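Local coordinates for histidinol dehydrogenase (Elizabethkingia anophelis NUHP1, PDB 6AN0), which catalyses the NAD-dependent oxidation of L-histidinol, probably in two successive steps through L-histidinaldehyde to L-histidine, with a zinc ion in each subunit, at the interface of chains A and B. Numbering follows the deposited sequence. Chains: chain A/B, Histidinol dehydrogenase.

The interface of chains A and B. Residues chain A 255, 259, 356, 358-359; chain B 426-427, 430.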
loop_
_atom_site.group_PDB
_atom_site.type_symbol
_atom_site.label_atom_id
_atom_site.label_comp_id
_atom_site.label_asym_id
_atom_site.label_seq_id
_atom_site.Cartn_x
_atom_site.Cartn_y
_atom_site.Cartn_z
ATOM N N PHE A 255 -13.921 -31.610 -11.629
ATOM C CA PHE A 255 -12.864 -30.680 -11.230
ATOM C C PHE A 255 -13.454 -29.440 -10.569
ATOM O O PHE A 255 -12.958 -28.975 -9.535
ATOM C CB PHE A 255 -12.022 -30.246 -12.436
ATOM C CG PHE A 255 -11.220 -31.340 -13.091
ATOM C CD1 PHE A 255 -11.296 -32.662 -12.680
ATOM C CD2 PHE A 255 -10.374 -31.020 -14.156
ATOM C CE1 PHE A 255 -10.553 -33.635 -13.310
ATOM C CE2 PHE A 255 -9.631 -31.991 -14.791
ATOM C CZ PHE A 255 -9.722 -33.306 -14.373
ATOM N N ASP A 259 -12.830 -27.954 -6.796
ATOM C CA ASP A 259 -12.296 -26.615 -6.550
ATOM C C ASP A 259 -13.182 -25.834 -5.583
ATOM O O ASP A 259 -12.686 -25.212 -4.631
ATOM C CB ASP A 259 -12.139 -25.863 -7.873
ATOM C CG ASP A 259 -11.066 -26.487 -8.765
ATOM O OD1 ASP A 259 -10.156 -27.141 -8.213
ATOM O OD2 ASP A 259 -11.125 -26.325 -10.005
ATOM N N ASN A 356 -8.499 -26.103 -17.249
ATOM C CA ASN A 356 -8.997 -27.166 -16.377
ATOM C C ASN A 356 -7.942 -27.738 -15.433
ATOM O O ASN A 356 -8.302 -28.414 -14.467
ATOM C CB ASN A 356 -9.592 -28.306 -17.217
ATOM C CG ASN A 356 -10.942 -27.946 -17.815
ATOM O OD1 ASN A 356 -11.543 -26.932 -17.448
ATOM N ND2 ASN A 356 -11.433 -28.780 -18.731
ATOM N N SER A 358 -5.500 -25.920 -13.817
ATOM C CA SER A 358 -5.013 -24.908 -12.886
ATOM C C SER A 358 -5.943 -24.915 -11.672
ATOM O O SER A 358 -6.928 -24.186 -11.627
ATOM C CB SER A 358 -4.983 -23.529 -13.547
ATOM O OG SER A 358 -4.162 -23.502 -14.709
ATOM N N CYS A 359 -5.650 -25.751 -10.686
ATOM C CA CYS A 359 -6.500 -25.743 -9.504
ATOM C C CYS A 359 -6.004 -24.709 -8.497
ATOM O O CYS A 359 -4.841 -24.297 -8.501
ATOM C CB CYS A 359 -6.583 -27.133 -8.860
ATOM S SG CYS A 359 -5.007 -27.850 -8.344
ATOM N N ALA B 426 -8.656 -31.915 -4.827
ATOM C CA ALA B 426 -8.717 -31.122 -6.054
ATOM C C ALA B 426 -7.540 -31.426 -6.978
ATOM O O ALA B 426 -7.675 -31.337 -8.207
ATOM C CB ALA B 426 -8.754 -29.629 -5.716
ATOM N N VAL B 427 -6.385 -31.772 -6.406
ATOM C CA VAL B 427 -5.263 -32.270 -7.203
ATOM C C VAL B 427 -5.513 -33.713 -7.636
ATOM O O VAL B 427 -5.336 -34.068 -8.807
ATOM C CB VAL B 427 -3.946 -32.149 -6.407
ATOM C CG1 VAL B 427 -2.779 -32.825 -7.170
ATOM C CG2 VAL B 427 -3.625 -30.701 -6.094
ATOM N N ARG B 430 -7.484 -34.450 -10.838
ATOM C CA ARG B 430 -6.755 -34.198 -12.082
ATOM C C ARG B 430 -5.782 -35.333 -12.390
ATOM O O ARG B 430 -5.728 -35.826 -13.523
ATOM C CB ARG B 430 -6.009 -32.862 -12.014
ATOM C CG ARG B 430 -6.776 -31.659 -12.554
ATOM C CD ARG B 430 -7.423 -30.889 -11.425
ATOM N NE ARG B 430 -7.986 -29.598 -11.831
ATOM C CZ ARG B 430 -8.774 -28.869 -11.046
ATOM N NH1 ARG B 430 -9.069 -29.312 -9.829
ATOM N NH2 ARG B 430 -9.265 -27.699 -11.458
#
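B:Arg430 reaches from helix 421-435 of one subunit into the other and binds the carboxylate of A:Asp259, the anchor of this part of the dimer interface. Its CB leads to a CG that lies over one face of the A:Phe255 ring, toward the rim, in a CH-pi contact 3.9 Å from the ring centroid. The chain bends at this point (chi2 98°); CD follows over the same face of the ring, and NE lies above its rim by CD2. NE donates a hydrogen bond of 2.9 Å to the main-chain O of A:Asn356, which lies close to the guanidinium plane and receives the donor in its own carbonyl plane. The flat group is then sandwiched: CB of A:Phe255 sits over its centre, 3.8 Å above the plane, and CB of A:Cys359 covers the opposite face nearer the rim.

At the tip, the two terminal nitrogens grip the carboxylate end-on, one to each oxygen. NH2 forms the salt bridge, 2.7 Å from OD2 of A:Asp259, in a nearly straight bond (169° at H) that uses the syn lone pair. NH1 meets OD1 of A:Asp259 at 2.9 Å, also on the syn side but out of the carboxylate plane, as fits the 31° between the planes of the two groups. A further bond from NH1 returns to the main-chain O of B:Ala426, one helical turn earlier, and steadies the guanidinium from its own chain. Together these bonds and the two covered faces should restrict its rotation, and the carboxylate probably favours its positive charge. Beside it, SG of A:Cys359 touches CG2 of B:Val427 at 3.9 Å.

The C-terminal helix of chain B thus packs against helix 253-264 of chain A and the loop leading into helix 360-365, with the patch centred about 12 Å from A:His331, a predicted catalytic residue; two-fold symmetry repeats the arrangement with the chains exchanged.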